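Local coordinates for protein estrogen receptor (Crassostrea gigas, PDB 4N1Y) that probably acts as a nuclear receptor in transcription, with a ligand-binding domain from a steroid receptor lineage that has evolved constitutive activity, at residues Val42-Glu46 and Val218-Leu224; Glu48-Leu52 and Trp78-Leu82; Asp64-Asp69 and Leu156-Ile162; Leu142-Met146 and Leu169-Ile173. All coordinates share one frame; numbering follows the deposited sequence.

From the N terminus, helix 34-56 opens interaction 1 at 42-46 and interaction 2 at 48-52. Interaction 3 opens next, at 64-69, before 78-82 on helix 67-89 closes interaction 2, so these two cross. Interaction 4 opens at 142-146; 156-162 then closes interaction 3 and 169-173 closes interaction 4, which therefore cross as well, whereas interactions 2 and 4 follow in series. All three nest inside the long loop that 218-224 closes in interaction 1. The C-terminal helix is thus tied to helix 34-56, that helix to 67-89, and both 67-89 and 137-149 to 159-180. Interactions 1 and 2 touch through Leu224 and Trp78, and interactions 2 and 4 through Leu81 and Gln144.

Interaction 1: residues Val42-Glu46 and Val218-Leu224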
loop_
_atom_site.group_PDB
_atom_site.type_symbol
_atom_site.label_atom_id
_atom_site.label_comp_id
_atom_site.label_asym_id
_atom_site.label_seq_id
_atom_site.Cartn_x
_atom_site.Cartn_y
_atom_site.Cartn_z
ATOM N N VAL B 42 14.898 -1.670 -17.821
ATOM C CA VAL B 42 15.283 -0.400 -17.226
ATOM C C VAL B 42 15.003 0.773 -18.140
ATOM O O VAL B 42 14.526 1.811 -17.684
ATOM C CB VAL B 42 16.786 -0.385 -16.859
ATOM C CG1 VAL B 42 17.334 1.036 -16.797
ATOM C CG2 VAL B 42 17.014 -1.121 -15.564
ATOM N N LYS B 43 15.293 0.625 -19.426
ATOM C CA LYS B 43 15.114 1.769 -20.294
ATOM C C LYS B 43 13.734 1.857 -20.932
ATOM O O LYS B 43 13.305 2.942 -21.328
ATOM C CB LYS B 43 16.227 1.818 -21.315
ATOM C CG LYS B 43 16.924 3.087 -20.978
ATOM C CD LYS B 43 18.304 3.367 -21.507
ATOM C CE LYS B 43 18.639 4.605 -20.736
ATOM N NZ LYS B 43 18.494 4.278 -19.231
ATOM N N LEU B 44 13.007 0.747 -20.949
ATOM C CA LEU B 44 11.609 0.807 -21.300
ATOM C C LEU B 44 10.971 1.661 -20.220
ATOM O O LEU B 44 10.128 2.520 -20.499
ATOM C CB LEU B 44 10.992 -0.578 -21.353
ATOM C CG LEU B 44 9.562 -0.584 -21.866
ATOM C CD1 LEU B 44 9.469 0.052 -23.242
ATOM C CD2 LEU B 44 9.040 -1.996 -21.886
ATOM N N ALA B 45 11.441 1.457 -18.990
ATOM C CA ALA B 45 10.942 2.182 -17.839
ATOM C C ALA B 45 11.187 3.665 -17.996
ATOM O O ALA B 45 10.321 4.473 -17.681
ATOM C CB ALA B 45 11.594 1.688 -16.586
ATOM N N GLU B 46 12.366 4.026 -18.479
ATOM C CA GLU B 46 12.695 5.436 -18.625
ATOM C C GLU B 46 11.862 6.138 -19.699
ATOM O O GLU B 46 11.484 7.299 -19.529
ATOM C CB GLU B 46 14.183 5.611 -18.898
ATOM C CG GLU B 46 14.819 6.374 -17.766
ATOM C CD GLU B 46 16.208 6.861 -18.060
ATOM O OE1 GLU B 46 16.347 7.906 -18.733
ATOM O OE2 GLU B 46 17.160 6.204 -17.588
ATOM N N VAL B 218 24.177 -2.785 -14.925
ATOM C CA VAL B 218 23.023 -2.382 -15.682
ATOM C C VAL B 218 23.158 -0.880 -15.791
ATOM O O VAL B 218 23.448 -0.190 -14.811
ATOM C CB VAL B 218 21.707 -2.788 -14.984
ATOM C CG1 VAL B 218 20.529 -1.953 -15.486
ATOM C CG2 VAL B 218 21.456 -4.279 -15.157
ATOM N N THR B 219 22.981 -0.370 -16.995
ATOM C CA THR B 219 23.192 1.042 -17.205
ATOM C C THR B 219 21.897 1.833 -17.115
ATOM O O THR B 219 20.905 1.493 -17.748
ATOM C CB THR B 219 23.875 1.265 -18.546
ATOM O OG1 THR B 219 22.936 1.013 -19.593
ATOM C CG2 THR B 219 25.037 0.290 -18.687
ATOM N N PHE B 220 21.907 2.874 -16.295
ATOM C CA PHE B 220 20.738 3.739 -16.144
ATOM C C PHE B 220 20.984 5.083 -16.767
ATOM O O PHE B 220 22.063 5.634 -16.583
ATOM C CB PHE B 220 20.401 3.979 -14.669
ATOM C CG PHE B 220 19.914 2.771 -13.934
ATOM C CD1 PHE B 220 18.609 2.707 -13.471
ATOM C CD2 PHE B 220 20.771 1.719 -13.657
ATOM C CE1 PHE B 220 18.158 1.595 -12.769
ATOM C CE2 PHE B 220 20.330 0.607 -12.958
ATOM C CZ PHE B 220 19.025 0.543 -12.510
ATOM N N CYS B 221 20.017 5.650 -17.480
ATOM C CA CYS B 221 20.192 7.058 -17.818
ATOM C C CYS B 221 19.807 7.847 -16.605
ATOM O O CYS B 221 19.244 7.304 -15.638
ATOM C CB CYS B 221 19.410 7.540 -19.053
ATOM S SG CYS B 221 20.256 7.286 -20.635
ATOM N N ASP B 222 20.019 9.149 -16.738
ATOM C CA ASP B 222 20.026 10.074 -15.633
ATOM C C ASP B 222 18.637 10.361 -15.107
ATOM O O ASP B 222 18.475 10.583 -13.912
ATOM C CB ASP B 222 20.733 11.342 -16.060
ATOM C CG ASP B 222 22.157 11.075 -16.502
ATOM O OD1 ASP B 222 22.877 10.382 -15.762
ATOM O OD2 ASP B 222 22.566 11.544 -17.583
ATOM N N LEU B 223 17.633 10.309 -15.977
ATOM C CA LEU B 223 16.268 10.495 -15.508
ATOM C C LEU B 223 15.879 9.452 -14.479
ATOM O O LEU B 223 15.459 9.791 -13.373
ATOM C CB LEU B 223 15.283 10.443 -16.663
ATOM C CG LEU B 223 13.827 10.586 -16.206
ATOM C CD1 LEU B 223 13.525 11.959 -15.635
ATOM C CD2 LEU B 223 12.846 10.236 -17.320
ATOM N N LEU B 224 16.059 8.186 -14.835
ATOM C CA LEU B 224 15.726 7.097 -13.935
ATOM C C LEU B 224 16.636 7.189 -12.714
ATOM O O LEU B 224 16.238 6.941 -11.573
ATOM C CB LEU B 224 15.896 5.751 -14.636
ATOM C CG LEU B 224 15.092 4.599 -14.054
ATOM C CD1 LEU B 224 13.697 5.077 -13.818
ATOM C CD2 LEU B 224 15.074 3.436 -15.002
#
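Lys43 and Glu46, one turn apart on helix 34-56, join in a salt bridge, with Lys43 NZ giving to Glu46 OE2 at 2.9 Å, directly against Cys221, the N-cap of helix 222-229. The ammonium comes from above the carboxylate plane, about 60° out of it. A bend at the last torsion of Lys43 (chi4 56°) turns NZ toward this oxygen. Glu46 lays its extended chain along the first turn of the C-terminal helix: CG lies 3.4 Å from Leu224 CB, and OE1 is 3.4 Å from Leu223 CB. A carboxylate suits this place because it pairs with the Lys43 ammonium; the positive end of the helix dipole may also steady its charge. Shortening Glu46 to an alanine would probably leave the Lys43 ammonium without its mate and uncover the flank of Leu224. Val42 carries the apolar half. Its CG1 sits over one face of the Phe220 ring in a CH-pi contact, 4.2 Å from the ring centroid, and also touches Leu224 CD2 at 3.8 Å. The other branch, CG2, meets Val218 CG1 at 3.6 Å and faces CZ of Phe220 as well. Ala45, small enough to let Leu224 in, receives Leu224 CD2 on its methyl. Underneath, Phe209 and Leu212 of helix 187-215 support Phe220, while Leu224 reaches on to Leu49 of helix 34-56 and Trp78 of helix 67-89. Helix 222-229 and the loop before it thus pack against helices 34-56, 67-89 and 187-215, consistent with the position of the activation helix in active nuclear receptors.

Interaction 2: residues Glu48-Leu52 and Trp78-Leu82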
loop_
_atom_site.group_PDB
_atom_site.type_symbol
_atom_site.label_atom_id
_atom_site.label_comp_id
_atom_site.label_asym_id
_atom_site.label_seq_id
_atom_site.Cartn_x
_atom_site.Cartn_y
_atom_site.Cartn_z
ATOM N N GLU B 48 8.802 5.228 -20.593
ATOM C CA GLU B 48 7.450 5.318 -20.060
ATOM C C GLU B 48 7.468 6.394 -18.966
ATOM O O GLU B 48 6.461 7.054 -18.704
ATOM C CB GLU B 48 6.938 3.951 -19.541
ATOM C CG GLU B 48 6.963 2.815 -20.617
ATOM C CD GLU B 48 6.480 1.424 -20.138
ATOM O OE1 GLU B 48 6.565 1.118 -18.923
ATOM O OE2 GLU B 48 6.062 0.609 -21.003
ATOM N N LEU B 49 8.630 6.587 -18.350
ATOM C CA LEU B 49 8.773 7.603 -17.318
ATOM C C LEU B 49 8.602 9.029 -17.854
ATOM O O LEU B 49 7.880 9.834 -17.263
ATOM C CB LEU B 49 10.129 7.458 -16.628
ATOM C CG LEU B 49 10.331 8.270 -15.345
ATOM C CD1 LEU B 49 9.200 8.038 -14.356
ATOM C CD2 LEU B 49 11.682 7.946 -14.704
ATOM N N VAL B 50 9.258 9.341 -18.968
ATOM C CA VAL B 50 9.091 10.640 -19.621
ATOM C C VAL B 50 7.631 10.892 -19.986
ATOM O O VAL B 50 7.123 11.998 -19.857
ATOM C CB VAL B 50 9.942 10.761 -20.887
ATOM C CG1 VAL B 50 9.640 12.064 -21.587
ATOM C CG2 VAL B 50 11.419 10.693 -20.542
ATOM N N HIS B 51 6.970 9.850 -20.471
ATOM C CA HIS B 51 5.563 9.917 -20.831
ATOM C C HIS B 51 4.657 10.208 -19.641
ATOM O O HIS B 51 3.735 11.011 -19.758
ATOM C CB HIS B 51 5.150 8.613 -21.501
ATOM C CG HIS B 51 5.650 8.477 -22.906
ATOM N ND1 HIS B 51 5.189 9.256 -23.943
ATOM C CD2 HIS B 51 6.579 7.652 -23.442
ATOM C CE1 HIS B 51 5.811 8.915 -25.061
ATOM N NE2 HIS B 51 6.659 7.944 -24.783
ATOM N N LEU B 52 4.920 9.561 -18.506
ATOM C CA LEU B 52 4.145 9.775 -17.277
ATOM C C LEU B 52 4.160 11.229 -16.846
ATOM O O LEU B 52 3.122 11.834 -16.583
ATOM C CB LEU B 52 4.708 8.943 -16.128
ATOM C CG LEU B 52 4.464 7.446 -16.097
ATOM C CD1 LEU B 52 5.134 6.898 -14.861
ATOM C CD2 LEU B 52 2.982 7.144 -16.076
ATOM N N TRP B 78 6.309 7.091 -9.042
ATOM C CA TRP B 78 6.637 6.758 -10.429
ATOM C C TRP B 78 6.651 5.259 -10.645
ATOM O O TRP B 78 6.104 4.768 -11.635
ATOM C CB TRP B 78 7.988 7.346 -10.834
ATOM C CG TRP B 78 9.139 6.872 -9.989
ATOM C CD1 TRP B 78 9.476 7.313 -8.738
ATOM C CD2 TRP B 78 10.124 5.895 -10.345
ATOM N NE1 TRP B 78 10.595 6.658 -8.288
ATOM C CE2 TRP B 78 11.009 5.777 -9.251
ATOM C CE3 TRP B 78 10.330 5.090 -11.471
ATOM C CZ2 TRP B 78 12.083 4.889 -9.253
ATOM C CZ3 TRP B 78 11.402 4.210 -11.468
ATOM C CH2 TRP B 78 12.264 4.122 -10.370
ATOM N N MET B 79 7.244 4.526 -9.711
ATOM C CA MET B 79 7.340 3.079 -9.878
ATOM C C MET B 79 5.971 2.402 -9.798
ATOM O O MET B 79 5.718 1.426 -10.504
ATOM C CB MET B 79 8.283 2.474 -8.841
ATOM C CG MET B 79 8.406 0.963 -8.935
ATOM S SD MET B 79 9.146 0.428 -10.498
ATOM C CE MET B 79 10.882 0.479 -10.046
ATOM N N GLU B 80 5.104 2.901 -8.920
ATOM C CA GLU B 80 3.751 2.360 -8.796
ATOM C C GLU B 80 3.008 2.538 -10.116
ATOM O O GLU B 80 2.350 1.619 -10.605
ATOM C CB GLU B 80 2.967 3.045 -7.676
ATOM C CG GLU B 80 3.699 3.171 -6.359
ATOM C CD GLU B 80 2.931 4.008 -5.337
ATOM O OE1 GLU B 80 1.705 3.806 -5.202
ATOM O OE2 GLU B 80 3.545 4.904 -4.705
ATOM N N LEU B 81 3.150 3.717 -10.711
ATOM C CA LEU B 81 2.492 4.000 -11.976
ATOM C C LEU B 81 2.964 3.042 -13.060
ATOM O O LEU B 81 2.153 2.513 -13.810
ATOM C CB LEU B 81 2.737 5.448 -12.394
ATOM C CG LEU B 81 1.976 6.458 -11.526
ATOM C CD1 LEU B 81 2.414 7.895 -11.820
ATOM C CD2 LEU B 81 0.449 6.299 -11.651
ATOM N N LEU B 82 4.274 2.818 -13.142
ATOM C CA LEU B 82 4.806 1.865 -14.100
ATOM C C LEU B 82 4.166 0.491 -13.925
ATOM O O LEU B 82 3.704 -0.098 -14.901
ATOM C CB LEU B 82 6.321 1.760 -13.982
ATOM C CG LEU B 82 7.083 3.007 -14.411
ATOM C CD1 LEU B 82 8.561 2.845 -14.143
ATOM C CD2 LEU B 82 6.856 3.273 -15.894
#
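Leu52 points CD1 against Leu81 and Leu82, neighbours on one turn of helix 67-89, meeting Leu81 CB at 3.7 Å and Leu82 CD2 at 4.1 Å. Its CG stands beside the backbone N and the chain then runs on extended, which carries the branch straight across the interface. Leu81 and Leu82 use the same well, but one offers its CB and the other its terminal CD2, since successive positions turn them differently. Leu82 CD2 also lies 3.7 Å from Glu48 CB, so the first carbon of the glutamate serves as part of the apolar wall. Leu49 takes the other course: with CG opposite the backbone N (chi1 -169°), its branch swings along the helix until CD1 reaches Trp78 CB at 3.8 Å. Trp78 holds CG between its backbone N and carbonyl carbon (chi1 59°), which throws the indole toward helix 222-229, where Leu224 and Met227 pack on it. The short segments cross at 107° with axes 10.6 Å apart, a distance the leucine branches span. At its polar end, Glu48 OE1 makes a long, weak ion pair with Arg89, probably the counterpart of the glutamate-arginine pair that binds the estradiol phenol in vertebrate receptors. Steep packing of helix 34-56 against helix 67-89 is characteristic of the core of the nuclear receptor ligand-binding domain, an antiparallel sandwich of helices in three layers.

Interaction 3: residues Asp64-Asp69 and Leu156-Ile162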
loop_
_atom_site.group_PDB
_atom_site.type_symbol
_atom_site.label_atom_id
_atom_site.label_comp_id
_atom_site.label_asym_id
_atom_site.label_seq_id
_atom_site.Cartn_x
_atom_site.Cartn_y
_atom_site.Cartn_z
ATOM N N ASP B 64 -1.417 23.277 -11.218
ATOM C CA ASP B 64 -1.617 24.348 -10.247
ATOM C C ASP B 64 -0.942 24.088 -8.888
ATOM O O ASP B 64 -0.923 24.976 -8.033
ATOM C CB ASP B 64 -3.107 24.616 -10.074
ATOM C CG ASP B 64 -3.753 25.104 -11.358
ATOM O OD1 ASP B 64 -3.187 26.029 -11.998
ATOM O OD2 ASP B 64 -4.805 24.543 -11.743
ATOM N N LEU B 65 -0.416 22.878 -8.682
ATOM C CA LEU B 65 0.443 22.592 -7.527
ATOM C C LEU B 65 1.786 23.343 -7.671
ATOM O O LEU B 65 2.182 23.711 -8.782
ATOM C CB LEU B 65 0.701 21.091 -7.409
ATOM C CG LEU B 65 -0.533 20.190 -7.389
ATOM C CD1 LEU B 65 -0.146 18.730 -7.334
ATOM C CD2 LEU B 65 -1.403 20.537 -6.203
ATOM N N SER B 66 2.479 23.589 -6.562
ATOM C CA SER B 66 3.838 24.137 -6.621
ATOM C C SER B 66 4.780 23.202 -7.394
ATOM O O SER B 66 4.554 21.983 -7.427
ATOM C CB SER B 66 4.367 24.394 -5.213
ATOM O OG SER B 66 4.726 23.179 -4.580
ATOM N N LEU B 67 5.807 23.759 -8.040
ATOM C CA LEU B 67 6.764 22.917 -8.764
ATOM C C LEU B 67 7.387 21.852 -7.891
ATOM O O LEU B 67 7.386 20.675 -8.257
ATOM C CB LEU B 67 7.876 23.733 -9.403
ATOM C CG LEU B 67 7.583 24.457 -10.716
ATOM C CD1 LEU B 67 8.401 23.777 -11.800
ATOM C CD2 LEU B 67 6.113 24.426 -11.089
ATOM N N SER B 68 7.889 22.252 -6.730
ATOM C CA SER B 68 8.475 21.285 -5.815
ATOM C C SER B 68 7.505 20.100 -5.528
ATOM O O SER B 68 7.923 18.944 -5.492
ATOM C CB SER B 68 8.900 21.977 -4.515
ATOM O OG SER B 68 7.965 21.733 -3.480
ATOM N N ASP B 69 6.217 20.382 -5.355
ATOM C CA ASP B 69 5.261 19.321 -5.039
ATOM C C ASP B 69 4.888 18.502 -6.288
ATOM O O ASP B 69 4.620 17.300 -6.188
ATOM C CB ASP B 69 4.014 19.906 -4.372
ATOM C CG ASP B 69 4.295 20.419 -2.959
ATOM O OD1 ASP B 69 5.327 20.024 -2.368
ATOM O OD2 ASP B 69 3.491 21.221 -2.437
ATOM N N LEU B 156 1.973 18.600 2.389
ATOM C CA LEU B 156 2.794 19.434 1.523
ATOM C C LEU B 156 2.251 20.871 1.434
ATOM O O LEU B 156 1.117 21.133 1.815
ATOM C CB LEU B 156 2.857 18.828 0.127
ATOM C CG LEU B 156 3.502 17.462 -0.051
ATOM C CD1 LEU B 156 3.183 17.004 -1.444
ATOM C CD2 LEU B 156 5.008 17.543 0.153
ATOM N N ALA B 157 3.052 21.790 0.912
ATOM C CA ALA B 157 2.600 23.160 0.704
ATOM C C ALA B 157 1.289 23.200 -0.094
ATOM O O ALA B 157 0.389 24.002 0.171
ATOM C CB ALA B 157 3.678 23.957 0.008
ATOM N N SER B 158 1.185 22.325 -1.079
ATOM C CA SER B 158 0.026 22.317 -1.955
ATOM C C SER B 158 -1.105 21.447 -1.398
ATOM O O SER B 158 -1.929 20.926 -2.153
ATOM C CB SER B 158 0.434 21.843 -3.347
ATOM O OG SER B 158 1.454 22.677 -3.874
ATOM N N TYR B 159 -1.122 21.269 -0.080
ATOM C CA TYR B 159 -2.094 20.394 0.568
ATOM C C TYR B 159 -3.533 20.596 0.096
ATOM O O TYR B 159 -4.220 19.633 -0.230
ATOM C CB TYR B 159 -2.034 20.571 2.082
ATOM C CG TYR B 159 -3.068 19.756 2.821
ATOM C CD1 TYR B 159 -2.848 18.413 3.091
ATOM C CD2 TYR B 159 -4.267 20.326 3.251
ATOM C CE1 TYR B 159 -3.780 17.658 3.769
ATOM C CE2 TYR B 159 -5.216 19.568 3.939
ATOM C CZ TYR B 159 -4.960 18.236 4.186
ATOM O OH TYR B 159 -5.868 17.457 4.860
ATOM N N ASN B 160 -3.975 21.845 0.059
ATOM C CA ASN B 160 -5.336 22.178 -0.335
ATOM C C ASN B 160 -5.768 21.650 -1.662
ATOM O O ASN B 160 -6.786 20.974 -1.794
ATOM C CB ASN B 160 -5.490 23.678 -0.433
ATOM C CG ASN B 160 -5.626 24.295 0.871
ATOM O OD1 ASN B 160 -6.047 23.636 1.817
ATOM N ND2 ASN B 160 -5.296 25.582 0.961
ATOM N N GLN B 161 -4.920 21.939 -2.634
ATOM C CA GLN B 161 -5.183 21.686 -4.029
ATOM C C GLN B 161 -5.194 20.187 -4.277
ATOM O O GLN B 161 -6.015 19.682 -5.042
ATOM C CB GLN B 161 -4.116 22.399 -4.825
ATOM C CG GLN B 161 -3.710 23.636 -4.028
ATOM C CD GLN B 161 -2.549 24.409 -4.603
ATOM O OE1 GLN B 161 -2.383 24.510 -5.821
ATOM N NE2 GLN B 161 -1.708 24.938 -3.711
ATOM N N ILE B 162 -4.269 19.490 -3.622
ATOM C CA ILE B 162 -4.200 18.042 -3.654
ATOM C C ILE B 162 -5.470 17.458 -3.048
ATOM O O ILE B 162 -6.015 16.467 -3.526
ATOM C CB ILE B 162 -2.982 17.540 -2.897
ATOM C CG1 ILE B 162 -1.708 18.085 -3.529
ATOM C CG2 ILE B 162 -2.968 16.044 -2.857
ATOM C CD1 ILE B 162 -0.512 17.871 -2.647
HETATM O O HOH W 1 5.876 21.004 -0.043
#
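Asp69 OD2 accepts twice from Ser158: the hydroxyl OG reaches its anti lone pair at 2.9 Å, and the backbone N comes in nearly along the C-O axis at 2.9 Å. The same hydroxyl takes a straight bond from Ser66 N (3.0 Å, 169°), so Ser158 OG both gives and receives, which a small hydroxyl side chain suits well. Ser66 OG in turn caps helix 67-89 by accepting from Asp69 N. Beside this knot Leu65 packs closely alongside the polar bonds, its CD2 3.6 Å from both Ser158 CB and Ile162 CG1. The outer side is looser and wetter. There a water gives to Asp69 OD1 (2.6 Å) and accepts from Ala157 N (3.1 Å), bridging the carboxylate to exposed Ala157 in the type I turn Leu156-Tyr159. Replacing Asp69 by an alanine would probably leave the N and OG of Ser158 without their shared acceptor and the water without its carboxylate partner. Asp69 falls where the nuclear receptor signature carries its aspartate. In the fold, the contact pins the N-terminal end of helix 67-89 to that of helix 159-180, from which Tyr159 turns outward to pack on Gln132 of the second subunit.

Interaction 4: residues Leu142-Met146 and Leu169-Ile173; sequences LLQAM and LLDAI
Leu142 meets helix 159-180 with most of its side chain: CB lies 3.7 Å from Ile173 CG1, CD2 is 3.9 Å from Ala172 CB, and CD1 rests against the backbone carbonyl of Ala172. With CG beside the backbone N and the rest extended, both methyls lie against the CB of Ala172, whose small side chain lets the leucine come close. Helix 7-15 covers Leu142 from another side through Leu11 and Leu14. One turn on, Ala145 allows a similar approach from the other helix, its CB lying 3.8 Å from Leu169 CD1. The pairing is reciprocal, a leucine on each helix set over an alanine of its partner, and the two segments run almost antiparallel, at 159° with axes 10.0 Å apart, as neighbouring helices do within the middle layer of the antiparallel helical sandwich of nuclear receptor ligand-binding domains. Met146 ends the row. Its CG lies opposite the backbone N, and bends at chi2 (50°) and chi3 (88°) fold the flexible thioether back, bringing CE among three partners: Leu169 CB at 3.4 Å, Leu170 CD2 at 3.6 Å and Ile173 CD1 at 3.6 Å. Leu193 of the second subunit packs on the same methionine, and Pro189 of that subunit on Leu170.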
loop_
_atom_site.group_PDB
_atom_site.type_symbol
_atom_site.label_atom_id
_atom_site.label_comp_id
_atom_site.label_asym_id
_atom_site.label_seq_id
_atom_site.Cartn_x
_atom_site.Cartn_y
_atom_site.Cartn_z
ATOM N N LEU B 142 -8.469 6.693 -14.144
ATOM C CA LEU B 142 -8.753 7.330 -12.868
ATOM C C LEU B 142 -7.819 6.783 -11.809
ATOM O O LEU B 142 -7.298 7.514 -10.977
ATOM C CB LEU B 142 -10.213 7.098 -12.475
ATOM C CG LEU B 142 -11.180 7.856 -13.393
ATOM C CD1 LEU B 142 -12.623 7.544 -13.019
ATOM C CD2 LEU B 142 -10.900 9.378 -13.378
ATOM N N LEU B 143 -7.559 5.491 -11.887
ATOM C CA LEU B 143 -6.696 4.843 -10.916
ATOM C C LEU B 143 -5.282 5.403 -10.927
ATOM O O LEU B 143 -4.715 5.662 -9.873
ATOM C CB LEU B 143 -6.651 3.348 -11.202
ATOM C CG LEU B 143 -7.805 2.563 -10.609
ATOM C CD1 LEU B 143 -7.775 1.186 -11.172
ATOM C CD2 LEU B 143 -7.636 2.504 -9.109
ATOM N N GLN B 144 -4.706 5.590 -12.107
ATOM C CA GLN B 144 -3.372 6.138 -12.143
ATOM C C GLN B 144 -3.399 7.567 -11.596
ATOM O O GLN B 144 -2.537 7.949 -10.812
ATOM C CB GLN B 144 -2.752 6.041 -13.538
ATOM C CG GLN B 144 -3.643 6.297 -14.703
ATOM C CD GLN B 144 -2.950 5.935 -16.006
ATOM O OE1 GLN B 144 -3.261 6.473 -17.071
ATOM N NE2 GLN B 144 -2.029 4.986 -15.929
ATOM N N ALA B 145 -4.396 8.349 -11.987
ATOM C CA ALA B 145 -4.498 9.715 -11.489
ATOM C C ALA B 145 -4.560 9.680 -9.963
ATOM O O ALA B 145 -3.896 10.464 -9.260
ATOM C CB ALA B 145 -5.693 10.394 -12.056
ATOM N N MET B 146 -5.335 8.731 -9.461
ATOM C CA MET B 146 -5.455 8.529 -8.032
ATOM C C MET B 146 -4.118 8.121 -7.399
ATOM O O MET B 146 -3.723 8.663 -6.365
ATOM C CB MET B 146 -6.512 7.466 -7.756
ATOM C CG MET B 146 -6.840 7.348 -6.314
ATOM S SD MET B 146 -7.181 8.975 -5.641
ATOM C CE MET B 146 -8.921 9.066 -5.982
ATOM N N LEU B 169 -11.258 13.305 -7.893
ATOM C CA LEU B 169 -10.967 11.969 -8.401
ATOM C C LEU B 169 -11.876 10.917 -7.765
ATOM O O LEU B 169 -12.427 10.068 -8.466
ATOM C CB LEU B 169 -9.499 11.626 -8.184
ATOM C CG LEU B 169 -8.651 12.409 -9.178
ATOM C CD1 LEU B 169 -7.161 12.151 -8.994
ATOM C CD2 LEU B 169 -9.109 12.088 -10.583
ATOM N N LEU B 170 -12.079 11.011 -6.455
ATOM C CA LEU B 170 -12.960 10.089 -5.743
ATOM C C LEU B 170 -14.380 10.084 -6.322
ATOM O O LEU B 170 -14.969 9.020 -6.514
ATOM C CB LEU B 170 -13.016 10.452 -4.271
ATOM C CG LEU B 170 -11.812 10.058 -3.435
ATOM C CD1 LEU B 170 -12.037 10.465 -1.986
ATOM C CD2 LEU B 170 -11.552 8.563 -3.548
ATOM N N ASP B 171 -14.917 11.266 -6.614
ATOM C CA ASP B 171 -16.223 11.359 -7.250
ATOM C C ASP B 171 -16.217 10.691 -8.623
ATOM O O ASP B 171 -17.140 9.959 -8.960
ATOM C CB ASP B 171 -16.654 12.814 -7.404
ATOM C CG ASP B 171 -16.950 13.475 -6.074
ATOM O OD1 ASP B 171 -17.076 12.744 -5.059
ATOM O OD2 ASP B 171 -17.050 14.729 -6.051
ATOM N N ALA B 172 -15.174 10.945 -9.411
ATOM C CA ALA B 172 -15.090 10.407 -10.764
ATOM C C ALA B 172 -14.997 8.875 -10.765
ATOM O O ALA B 172 -15.612 8.194 -11.586
ATOM C CB ALA B 172 -13.919 11.020 -11.494
ATOM N N ILE B 173 -14.238 8.337 -9.829
ATOM C CA ILE B 173 -14.131 6.895 -9.712
ATOM C C ILE B 173 -15.485 6.268 -9.398
ATOM O O ILE B 173 -15.898 5.282 -10.015
ATOM C CB ILE B 173 -13.128 6.525 -8.629
ATOM C CG1 ILE B 173 -11.707 6.729 -9.159
ATOM C CG2 ILE B 173 -13.329 5.116 -8.198
ATOM C CD1 ILE B 173 -10.640 6.677 -8.088
#